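Local coordinates for pyrroline carboxylate reductase (Plasmodium falciparum, PDB 2RCY), which binds NADP and probably catalyses the reduction of 1-pyrroline-5-carboxylate to proline, the last step of proline synthesis, at residues A24-I29 against F145-I150; W111-T116 against I161-S166; F125-N130 against Y140-F145. All coordinates share one frame; numbering follows the deposited sequence.

Interaction 1 of 3, residues A24-I29 against F145-I150; sequences ANANII and FNSCGI
The flat group where Ala26 and Ile28 meet Ser147 is a peptide unit, that of Ser147 with Cys148, and not a ring. The Ala26 methyl lies over one face of it, almost directly above the carbonyl oxygen, with Ala26 CB 3.5 Å from Ser147 O. On this same side of the unit stands the Ser147 hydroxyl, also 3.5 Å from the methyl (Ser147 OG to Ala26 CB). The one aromatic ring present, that of Phe145, takes no part in this patch; it packs on Leu19 and meets the ring of Phe125. Ile28 reaches the serine with two branches. The end of its longer arm meets the hydroxyl, Ile28 CD1 to Ser147 OG 3.5 Å, while the shorter branch lies along the methylene, Ile28 CG2 to Ser147 CB 3.9 Å. Ser147 thus fits into the notch between the Ala26 methyl and the Ile28 side chain, its CB 3.7 Å from Ala26 CB. Its hydroxyl sits between the backbone N and the carbonyl carbon (chi1 74°) and is hydrogen-bonded back to Ile144 O, near the end of the preceding helix. The polar end is therefore satisfied within its own turn, and what it offers to Ala26 and Ile28 is van der Waals contact. Both chains are turning here: Asn27, with a positive phi of 49°, leads out of helix 14-26, and Gly149 opens the next strand with backbone angles that suit a residue lacking CB. The patch is small and lies near the surface, away from the NADP site. It joins the C-terminal end of the first Rossmann helix, 14-26, to the turn between helix 135-146 and strand 149-153; from the same helix, Ile23 touches both Ile28 and Cys148.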
loop_
_atom_site.group_PDB
_atom_site.type_symbol
_atom_site.label_atom_id
_atom_site.label_comp_id
_atom_site.label_asym_id
_atom_site.label_seq_id
_atom_site.Cartn_x
_atom_site.Cartn_y
_atom_site.Cartn_z
ATOM N N ALA A 24 -19.540 -42.821 -15.219
ATOM C CA ALA A 24 -19.300 -44.264 -15.144
ATOM C C ALA A 24 -19.745 -44.864 -13.809
ATOM O O ALA A 24 -20.331 -45.949 -13.776
ATOM C CB ALA A 24 -17.830 -44.576 -15.405
ATOM N N ASN A 25 -19.466 -44.150 -12.720
ATOM C CA ASN A 25 -19.849 -44.585 -11.377
ATOM C C ASN A 25 -21.332 -44.367 -11.082
ATOM O O ASN A 25 -21.900 -45.014 -10.197
ATOM C CB ASN A 25 -18.988 -43.888 -10.318
ATOM C CG ASN A 25 -17.526 -44.309 -10.375
ATOM O OD1 ASN A 25 -17.170 -45.293 -11.027
ATOM N ND2 ASN A 25 -16.671 -43.562 -9.687
ATOM N N ALA A 26 -21.951 -43.455 -11.829
ATOM C CA ALA A 26 -23.368 -43.133 -11.666
ATOM C C ALA A 26 -24.283 -44.213 -12.249
ATOM O O ALA A 26 -25.457 -44.304 -11.878
ATOM C CB ALA A 26 -23.672 -41.784 -12.291
ATOM N N ASN A 27 -23.731 -45.020 -13.156
ATOM C CA ASN A 27 -24.455 -46.101 -13.834
ATOM C C ASN A 27 -25.809 -45.692 -14.424
ATOM O O ASN A 27 -26.871 -46.050 -13.904
ATOM C CB ASN A 27 -24.582 -47.341 -12.935
ATOM C CG ASN A 27 -23.279 -48.114 -12.820
ATOM O OD1 ASN A 27 -22.324 -47.657 -12.190
ATOM N ND2 ASN A 27 -23.238 -49.297 -13.424
ATOM N N ILE A 28 -25.745 -44.918 -15.502
ATOM C CA ILE A 28 -26.919 -44.553 -16.296
ATOM C C ILE A 28 -26.735 -45.055 -17.727
ATOM O O ILE A 28 -27.706 -45.264 -18.459
ATOM C CB ILE A 28 -27.177 -43.025 -16.297
ATOM C CG1 ILE A 28 -25.867 -42.247 -16.474
ATOM C CG2 ILE A 28 -27.887 -42.607 -15.014
ATOM C CD1 ILE A 28 -26.042 -40.850 -17.029
ATOM N N ILE A 29 -25.472 -45.235 -18.109
ATOM C CA ILE A 29 -25.098 -45.785 -19.407
ATOM C C ILE A 29 -24.156 -46.967 -19.176
ATOM O O ILE A 29 -23.300 -46.919 -18.290
ATOM C CB ILE A 29 -24.405 -44.726 -20.308
ATOM C CG1 ILE A 29 -25.214 -43.423 -20.345
ATOM C CG2 ILE A 29 -24.202 -45.270 -21.720
ATOM C CD1 ILE A 29 -24.438 -42.211 -20.827
ATOM N N PHE A 145 -25.785 -35.306 -16.445
ATOM C CA PHE A 145 -25.076 -34.500 -15.454
ATOM C C PHE A 145 -25.750 -34.463 -14.078
ATOM O O PHE A 145 -25.079 -34.251 -13.069
ATOM C CB PHE A 145 -24.797 -33.095 -16.003
ATOM C CG PHE A 145 -23.970 -33.094 -17.265
ATOM C CD1 PHE A 145 -22.615 -33.411 -17.230
ATOM C CD2 PHE A 145 -24.548 -32.788 -18.492
ATOM C CE1 PHE A 145 -21.851 -33.417 -18.395
ATOM C CE2 PHE A 145 -23.792 -32.791 -19.663
ATOM C CZ PHE A 145 -22.441 -33.107 -19.612
ATOM N N ASN A 146 -27.065 -34.682 -14.037
ATOM C CA ASN A 146 -27.778 -34.830 -12.762
ATOM C C ASN A 146 -27.488 -36.160 -12.064
ATOM O O ASN A 146 -27.796 -36.327 -10.881
ATOM C CB ASN A 146 -29.290 -34.637 -12.931
ATOM C CG ASN A 146 -29.718 -33.180 -12.818
ATOM O OD1 ASN A 146 -29.183 -32.417 -12.010
ATOM N ND2 ASN A 146 -30.702 -32.794 -13.623
ATOM N N SER A 147 -26.898 -37.097 -12.804
ATOM C CA SER A 147 -26.489 -38.387 -12.252
ATOM C C SER A 147 -25.213 -38.267 -11.414
ATOM O O SER A 147 -24.968 -39.086 -10.524
ATOM C CB SER A 147 -26.296 -39.418 -13.369
ATOM O OG SER A 147 -25.104 -39.179 -14.097
ATOM N N CYS A 148 -24.409 -37.247 -11.709
ATOM C CA CYS A 148 -23.161 -37.001 -10.985
ATOM C C CYS A 148 -23.042 -35.556 -10.481
ATOM O O CYS A 148 -21.936 -35.045 -10.286
ATOM C CB CYS A 148 -21.954 -37.381 -11.852
ATOM S SG CYS A 148 -21.799 -36.447 -13.394
ATOM N N GLY A 149 -24.186 -34.908 -10.264
ATOM C CA GLY A 149 -24.214 -33.549 -9.734
ATOM C C GLY A 149 -25.523 -32.814 -9.947
ATOM O O GLY A 149 -26.579 -33.433 -10.071
ATOM N N ILE A 150 -25.448 -31.484 -9.975
ATOM C CA ILE A 150 -26.619 -30.631 -10.183
ATOM C C ILE A 150 -26.387 -29.703 -11.376
ATOM O O ILE A 150 -25.413 -28.949 -11.405
ATOM C CB ILE A 150 -26.971 -29.809 -8.908
ATOM C CG1 ILE A 150 -27.383 -30.744 -7.764
ATOM C CG2 ILE A 150 -28.081 -28.788 -9.197
ATOM C CD1 ILE A 150 -27.437 -30.084 -6.393
#

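Interaction 2 of 3, residues W111-T116 against I161-S166; sequences WVMPNT and IATAIS. With NAP (NADP nicotinamide-adenine-dinucleotide phosphate), chain G.
Thr163 is the first residue of helix segment 161-166 to meet the end of strand 108-113, at Met113; before it, Ile161 faces Val250 of helix 242-260 and Ala162 lies against Ile126. The Met113 side chain, present as selenomethionine, crosses Thr163 at about a right angle. Its CG sits against the hydroxyl, Met113 CG to Thr163 OG1 3.4 Å, and its selenium against the methyl, Met113 SE to Thr163 CG2 3.7 Å. The hydroxyl itself is bonded one turn back to Met159 O. With CG anti to the backbone N (chi1 -173°) and bends at the next two torsions, the Met113 chain brings its selenium to the edge of the nicotinamide ring, 3.6 Å from NAP C5N. Ala164 and Ile165 turn to Val250, and the helix widens into a pi-type turn over 163-166. At Ser166 the contact becomes polar: Asn115 ND2 donates to Ser166 O at 3.0 Å, a moderately bent bond (145°) whose donor lies well off the carbonyl plane. The other end of the amide, Asn115 OD1, takes the N-H of Ser124, which fixes the rotation of the group. Ser166 OG is hydrogen-bonded to Ser124 OG and to a water that in turn donates to Met113 O at 2.7 Å. Ser124 thus supports both polar partners from the neighbouring strand. Beyond Met113, Pro114 O comes within 3.3 Å of NAP C5N, and Thr116 CG2 within 3.5 Å of the carboxamide nitrogen, NAP N7N. The segment leaving strand 108-113 therefore lines the nicotinamide pocket at the C-terminal edge of the Rossmann sheet, backed by the first helix of the dimerisation region, an arrangement consistent with the active-site cleft of pyrroline-5-carboxylate reductases.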
loop_
_atom_site.group_PDB
_atom_site.type_symbol
_atom_site.label_atom_id
_atom_site.label_comp_id
_atom_site.label_asym_id
_atom_site.label_seq_id
_atom_site.Cartn_x
_atom_site.Cartn_y
_atom_site.Cartn_z
ATOM N N TRP A 111 -23.259 -26.231 -24.903
ATOM C CA TRP A 111 -22.061 -25.850 -24.160
ATOM C C TRP A 111 -22.261 -26.035 -22.656
ATOM O O TRP A 111 -22.960 -25.254 -22.009
ATOM C CB TRP A 111 -21.658 -24.410 -24.508
ATOM C CG TRP A 111 -20.428 -23.892 -23.803
ATOM C CD1 TRP A 111 -19.362 -24.620 -23.352
ATOM C CD2 TRP A 111 -20.129 -22.523 -23.508
ATOM N NE1 TRP A 111 -18.431 -23.792 -22.775
ATOM C CE2 TRP A 111 -18.874 -22.499 -22.860
ATOM C CE3 TRP A 111 -20.806 -21.313 -23.716
ATOM C CZ2 TRP A 111 -18.279 -21.311 -22.422
ATOM C CZ3 TRP A 111 -20.212 -20.133 -23.281
ATOM C CH2 TRP A 111 -18.962 -20.142 -22.642
ATOM N N VAL A 112 -21.639 -27.081 -22.117
ATOM C CA VAL A 112 -21.764 -27.434 -20.705
ATOM C C VAL A 112 -20.492 -27.055 -19.947
ATOM O O VAL A 112 -19.381 -27.316 -20.412
ATOM C CB VAL A 112 -22.048 -28.952 -20.524
ATOM C CG1 VAL A 112 -22.279 -29.301 -19.055
ATOM C CG2 VAL A 112 -23.247 -29.382 -21.361
HETATM N N MSE A 113 -20.664 -26.434 -18.783
HETATM C CA MSE A 113 -19.538 -26.080 -17.927
HETATM C C MSE A 113 -19.565 -26.880 -16.620
HETATM O O MSE A 113 -20.375 -26.597 -15.735
HETATM C CB MSE A 113 -19.505 -24.570 -17.665
HETATM C CG MSE A 113 -18.278 -24.070 -16.910
HETATM SE SE MSE A 113 -16.574 -24.697 -17.631
HETATM C CE MSE A 113 -16.765 -24.138 -19.491
ATOM N N PRO A 114 -18.687 -27.895 -16.512
ATOM C CA PRO A 114 -18.588 -28.761 -15.342
ATOM C C PRO A 114 -17.512 -28.336 -14.341
ATOM O O PRO A 114 -16.815 -27.343 -14.557
ATOM C CB PRO A 114 -18.201 -30.102 -15.964
ATOM C CG PRO A 114 -17.383 -29.728 -17.180
ATOM C CD PRO A 114 -17.734 -28.306 -17.561
ATOM N N ASN A 115 -17.401 -29.086 -13.247
ATOM C CA ASN A 115 -16.248 -29.002 -12.350
ATOM C C ASN A 115 -15.804 -30.390 -11.874
ATOM O O ASN A 115 -16.563 -31.352 -11.986
ATOM C CB ASN A 115 -16.497 -28.033 -11.181
ATOM C CG ASN A 115 -17.694 -28.417 -10.321
ATOM O OD1 ASN A 115 -18.184 -29.545 -10.370
ATOM N ND2 ASN A 115 -18.161 -27.472 -9.516
ATOM N N THR A 116 -14.581 -30.486 -11.348
ATOM C CA THR A 116 -13.993 -31.779 -10.956
ATOM C C THR A 116 -14.753 -32.588 -9.883
ATOM O O THR A 116 -14.707 -33.819 -9.919
ATOM C CB THR A 116 -12.495 -31.661 -10.559
ATOM O OG1 THR A 116 -12.341 -30.708 -9.500
ATOM C CG2 THR A 116 -11.647 -31.242 -11.755
ATOM N N ILE A 161 -19.454 -15.802 -16.220
ATOM C CA ILE A 161 -19.465 -15.624 -14.764
ATOM C C ILE A 161 -19.735 -16.948 -14.032
ATOM O O ILE A 161 -19.156 -17.209 -12.975
ATOM C CB ILE A 161 -20.442 -14.481 -14.304
ATOM C CG1 ILE A 161 -20.480 -14.350 -12.775
ATOM C CG2 ILE A 161 -21.848 -14.681 -14.860
ATOM C CD1 ILE A 161 -19.179 -13.897 -12.155
ATOM N N ALA A 162 -20.600 -17.779 -14.611
ATOM C CA ALA A 162 -20.910 -19.092 -14.048
ATOM C C ALA A 162 -19.692 -20.016 -14.064
ATOM O O ALA A 162 -19.484 -20.783 -13.126
ATOM C CB ALA A 162 -22.073 -19.721 -14.784
ATOM N N THR A 163 -18.897 -19.929 -15.130
ATOM C CA THR A 163 -17.626 -20.649 -15.239
ATOM C C THR A 163 -16.673 -20.215 -14.126
ATOM O O THR A 163 -16.031 -21.049 -13.489
ATOM C CB THR A 163 -16.957 -20.407 -16.617
ATOM O OG1 THR A 163 -17.871 -20.753 -17.666
ATOM C CG2 THR A 163 -15.683 -21.230 -16.768
ATOM N N ALA A 164 -16.605 -18.906 -13.894
ATOM C CA ALA A 164 -15.745 -18.317 -12.868
ATOM C C ALA A 164 -16.101 -18.771 -11.452
ATOM O O ALA A 164 -15.224 -18.881 -10.596
ATOM C CB ALA A 164 -15.781 -16.803 -12.966
ATOM N N ILE A 165 -17.384 -19.031 -11.215
ATOM C CA ILE A 165 -17.874 -19.476 -9.909
ATOM C C ILE A 165 -17.931 -21.003 -9.807
ATOM O O ILE A 165 -17.347 -21.591 -8.899
ATOM C CB ILE A 165 -19.270 -18.873 -9.590
ATOM C CG1 ILE A 165 -19.149 -17.373 -9.317
ATOM C CG2 ILE A 165 -19.927 -19.584 -8.398
ATOM C CD1 ILE A 165 -20.465 -16.636 -9.351
ATOM N N SER A 166 -18.638 -21.631 -10.743
ATOM C CA SER A 166 -18.883 -23.068 -10.691
ATOM C C SER A 166 -17.716 -23.886 -11.245
ATOM O O SER A 166 -17.294 -24.859 -10.625
ATOM C CB SER A 166 -20.187 -23.409 -11.418
ATOM O OG SER A 166 -20.370 -24.807 -11.522
HETATM P PA NAP G . -5.723 -31.220 -19.699
HETATM O O1A NAP G . -5.573 -31.947 -18.386
HETATM O O2A NAP G . -4.492 -30.691 -20.396
HETATM O O5B NAP G . -6.555 -32.169 -20.699
HETATM C C5B NAP G . -6.348 -32.179 -22.110
HETATM C C4B NAP G . -6.273 -33.632 -22.560
HETATM O O4B NAP G . -6.569 -33.750 -23.953
HETATM C C3B NAP G . -4.884 -34.213 -22.342
HETATM O O3B NAP G . -4.970 -35.320 -21.439
HETATM C C2B NAP G . -4.408 -34.668 -23.710
HETATM O O2B NAP G . -3.810 -35.963 -23.662
HETATM C C1B NAP G . -5.672 -34.685 -24.559
HETATM N N9A NAP G . -5.440 -34.313 -25.981
HETATM C C8A NAP G . -4.449 -33.549 -26.471
HETATM N N7A NAP G . -4.588 -33.444 -27.812
HETATM C C5A NAP G . -5.682 -34.149 -28.161
HETATM C C6A NAP G . -6.314 -34.402 -29.375
HETATM N N6A NAP G . -5.824 -33.886 -30.528
HETATM N N1A NAP G . -7.428 -35.171 -29.394
HETATM C C2A NAP G . -7.927 -35.691 -28.261
HETATM N N3A NAP G . -7.336 -35.461 -27.078
HETATM C C4A NAP G . -6.215 -34.692 -27.002
HETATM O O3 NAP G . -6.747 -29.996 -19.501
HETATM P PN NAP G . -8.099 -30.151 -18.640
HETATM O O1N NAP G . -7.894 -29.443 -17.325
HETATM O O2N NAP G . -8.543 -31.595 -18.659
HETATM O O5D NAP G . -9.156 -29.275 -19.475
HETATM C C5D NAP G . -9.720 -29.721 -20.704
HETATM C C4D NAP G . -10.927 -28.849 -21.035
HETATM O O4D NAP G . -11.887 -28.917 -19.979
HETATM C C3D NAP G . -10.552 -27.383 -21.206
HETATM O O3D NAP G . -11.105 -26.913 -22.438
HETATM C C2D NAP G . -11.178 -26.662 -20.025
HETATM O O2D NAP G . -11.709 -25.383 -20.387
HETATM C C1D NAP G . -12.291 -27.599 -19.586
HETATM N N1N NAP G . -12.568 -27.535 -18.146
HETATM C C2N NAP G . -11.644 -27.929 -17.251
HETATM C C3N NAP G . -11.915 -27.876 -15.885
HETATM C C7N NAP G . -10.883 -28.327 -14.893
HETATM O O7N NAP G . -9.678 -28.720 -15.299
HETATM N N7N NAP G . -11.167 -28.355 -13.671
HETATM C C4N NAP G . -13.154 -27.407 -15.449
HETATM C C5N NAP G . -14.092 -27.004 -16.393
HETATM C C6N NAP G . -13.768 -27.082 -17.746
HETATM P P2B NAP G . -2.267 -36.183 -23.240
HETATM O O1X NAP G . -1.966 -37.586 -23.718
HETATM O O2X NAP G . -1.505 -35.099 -23.968
HETATM O O3X NAP G . -2.266 -36.040 -21.737
HETATM O O HOH W 1 -19.099 -25.757 -13.497
#

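Interaction 3 of 3, residues F125-N130 against Y140-F145; sequences FIYCSN and YVNDIF
Val141 and Phe145, which meet Tyr127 and Phe125, sit one turn apart on a helix whose bond from Ile144 N to Tyr140 O, 3.2 Å, closes the turn around Val141. Two CH-pi contacts follow. Phe145 CB stands over the centre of the Phe125 ring, 3.8 Å from its centroid, and the Phe145 ring then leans across, its plane at 45° to that of Phe125, with Phe145 CD1 only 3.5 Å from Phe125 CE2. On this same side of the Phe125 ring, out toward its rim, CE1 lies 3.1 Å from Phe145 O. One helical turn earlier, Val141 CG1 is anti to the backbone N (chi1 171°), which sets this methyl squarely above the Tyr127 ring, 4.1 Å from its centroid. The phenol end of Tyr127 runs on to the Asn142 amide, whose plane is nearly perpendicular to the ring. Strand 125-129 and helix 140-145 run almost antiparallel (168°), as in the crossover of a beta-alpha-beta unit: strand 123-129, helix 135-146 and strand 149-153 follow one another, and Ile151 of the last strand fills in beside Phe125, Tyr127 and Phe145. On the other flank, Val110 and Val112 of strand 108-113 touch Tyr127.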
loop_
_atom_site.group_PDB
_atom_site.type_symbol
_atom_site.label_atom_id
_atom_site.label_comp_id
_atom_site.label_asym_id
_atom_site.label_seq_id
_atom_site.Cartn_x
_atom_site.Cartn_y
_atom_site.Cartn_z
ATOM N N PHE A 125 -22.929 -27.972 -12.602
ATOM C CA PHE A 125 -22.970 -27.777 -14.044
ATOM C C PHE A 125 -23.883 -26.623 -14.435
ATOM O O PHE A 125 -24.929 -26.404 -13.819
ATOM C CB PHE A 125 -23.442 -29.050 -14.758
ATOM C CG PHE A 125 -22.753 -30.310 -14.306
ATOM C CD1 PHE A 125 -23.290 -31.082 -13.278
ATOM C CD2 PHE A 125 -21.587 -30.743 -14.928
ATOM C CE1 PHE A 125 -22.661 -32.253 -12.861
ATOM C CE2 PHE A 125 -20.952 -31.916 -14.519
ATOM C CZ PHE A 125 -21.494 -32.673 -13.485
ATOM N N ILE A 126 -23.462 -25.885 -15.457
ATOM C CA ILE A 126 -24.314 -24.911 -16.142
ATOM C C ILE A 126 -24.214 -25.136 -17.645
ATOM O O ILE A 126 -23.146 -25.491 -18.152
ATOM C CB ILE A 126 -23.967 -23.425 -15.800
ATOM C CG1 ILE A 126 -22.474 -23.106 -16.030
ATOM C CG2 ILE A 126 -24.468 -23.056 -14.400
ATOM C CD1 ILE A 126 -21.526 -23.445 -14.879
ATOM N N TYR A 127 -25.322 -24.948 -18.356
ATOM C CA TYR A 127 -25.319 -25.156 -19.805
ATOM C C TYR A 127 -26.241 -24.240 -20.596
ATOM O O TYR A 127 -27.213 -23.692 -20.068
ATOM C CB TYR A 127 -25.590 -26.631 -20.156
ATOM C CG TYR A 127 -27.053 -27.021 -20.254
ATOM C CD1 TYR A 127 -27.692 -27.098 -21.492
ATOM C CD2 TYR A 127 -27.793 -27.326 -19.112
ATOM C CE1 TYR A 127 -29.033 -27.462 -21.589
ATOM C CE2 TYR A 127 -29.132 -27.693 -19.198
ATOM C CZ TYR A 127 -29.746 -27.757 -20.437
ATOM O OH TYR A 127 -31.073 -28.119 -20.526
ATOM N N CYS A 128 -25.899 -24.079 -21.869
ATOM C CA CYS A 128 -26.729 -23.395 -22.846
ATOM C C CYS A 128 -26.599 -24.162 -24.160
ATOM O O CYS A 128 -25.637 -24.911 -24.356
ATOM C CB CYS A 128 -26.279 -21.943 -23.017
ATOM S SG CYS A 128 -24.560 -21.748 -23.533
ATOM N N SER A 129 -27.566 -23.980 -25.052
ATOM C CA SER A 129 -27.591 -24.721 -26.308
ATOM C C SER A 129 -28.039 -23.852 -27.477
ATOM O O SER A 129 -28.700 -22.829 -27.285
ATOM C CB SER A 129 -28.495 -25.947 -26.175
ATOM O OG SER A 129 -29.813 -25.574 -25.817
ATOM N N ASN A 130 -27.677 -24.268 -28.689
ATOM C CA ASN A 130 -28.045 -23.531 -29.897
ATOM C C ASN A 130 -29.491 -23.783 -30.340
ATOM O O ASN A 130 -30.291 -24.357 -29.593
ATOM C CB ASN A 130 -27.044 -23.802 -31.036
ATOM C CG ASN A 130 -27.120 -25.225 -31.582
ATOM O OD1 ASN A 130 -27.736 -26.110 -30.988
ATOM N ND2 ASN A 130 -26.479 -25.445 -32.724
ATOM N N TYR A 140 -31.559 -35.608 -22.392
ATOM C CA TYR A 140 -30.333 -36.404 -22.340
ATOM C C TYR A 140 -29.216 -35.679 -21.594
ATOM O O TYR A 140 -28.495 -36.291 -20.805
ATOM C CB TYR A 140 -29.867 -36.788 -23.750
ATOM C CG TYR A 140 -30.385 -38.126 -24.236
ATOM C CD1 TYR A 140 -29.708 -39.306 -23.934
ATOM C CD2 TYR A 140 -31.544 -38.213 -25.006
ATOM C CE1 TYR A 140 -30.177 -40.539 -24.374
ATOM C CE2 TYR A 140 -32.021 -39.443 -25.457
ATOM C CZ TYR A 140 -31.331 -40.602 -25.137
ATOM O OH TYR A 140 -31.795 -41.822 -25.579
ATOM N N VAL A 141 -29.086 -34.377 -21.848
ATOM C CA VAL A 141 -28.080 -33.541 -21.188
ATOM C C VAL A 141 -28.330 -33.476 -19.678
ATOM O O VAL A 141 -27.417 -33.714 -18.888
ATOM C CB VAL A 141 -28.014 -32.114 -21.812
ATOM C CG1 VAL A 141 -27.119 -31.188 -20.989
ATOM C CG2 VAL A 141 -27.517 -32.181 -23.250
ATOM N N ASN A 142 -29.569 -33.176 -19.292
ATOM C CA ASN A 142 -29.954 -33.107 -17.881
ATOM C C ASN A 142 -29.699 -34.392 -17.094
ATOM O O ASN A 142 -29.163 -34.343 -15.988
ATOM C CB ASN A 142 -31.418 -32.681 -17.731
ATOM C CG ASN A 142 -31.580 -31.178 -17.611
ATOM O OD1 ASN A 142 -31.223 -30.426 -18.518
ATOM N ND2 ASN A 142 -32.127 -30.731 -16.486
ATOM N N ASP A 143 -30.073 -35.532 -17.672
ATOM C CA ASP A 143 -29.948 -36.827 -16.997
ATOM C C ASP A 143 -28.500 -37.288 -16.844
ATOM O O ASP A 143 -28.164 -37.968 -15.872
ATOM C CB ASP A 143 -30.760 -37.902 -17.725
ATOM C CG ASP A 143 -32.251 -37.600 -17.756
ATOM O OD1 ASP A 143 -32.717 -36.724 -16.994
ATOM O OD2 ASP A 143 -32.960 -38.247 -18.555
ATOM N N ILE A 144 -27.657 -36.926 -17.811
ATOM C CA ILE A 144 -26.236 -37.283 -17.786
ATOM C C ILE A 144 -25.503 -36.592 -16.635
ATOM O O ILE A 144 -24.715 -37.222 -15.925
ATOM C CB ILE A 144 -25.539 -36.988 -19.147
ATOM C CG1 ILE A 144 -25.914 -38.059 -20.177
ATOM C CG2 ILE A 144 -24.016 -36.939 -18.991
ATOM C CD1 ILE A 144 -25.554 -37.713 -21.617
ATOM N N PHE A 145 -25.785 -35.306 -16.445
ATOM C CA PHE A 145 -25.076 -34.500 -15.454
ATOM C C PHE A 145 -25.750 -34.463 -14.078
ATOM O O PHE A 145 -25.079 -34.251 -13.069
ATOM C CB PHE A 145 -24.797 -33.095 -16.003
ATOM C CG PHE A 145 -23.970 -33.094 -17.265
ATOM C CD1 PHE A 145 -22.615 -33.411 -17.230
ATOM C CD2 PHE A 145 -24.548 -32.788 -18.492
ATOM C CE1 PHE A 145 -21.851 -33.417 -18.395
ATOM C CE2 PHE A 145 -23.792 -32.791 -19.663
ATOM C CZ PHE A 145 -22.441 -33.107 -19.612
#

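Overall arrangement
From the N terminus, the chain leaves helix 14-26 at 24-29, builds the rest of the Rossmann sheet, and returns to close interaction 1 only at 145-150. Interaction 2 starts within that span, at 111-116, and closes beyond it at 161-166, so interactions 1 and 2 cross. Interaction 3 has the shortest loop, from 125-130 to 140-145, and falls within both longer ones; it shares Phe145 with interaction 1. Strands 108-113, 123-129 and 149-153 lie side by side in one sheet and connect all three. Together the contacts tie the first Rossmann helix, the last beta-alpha-beta unit and the first helix of the dimerisation region.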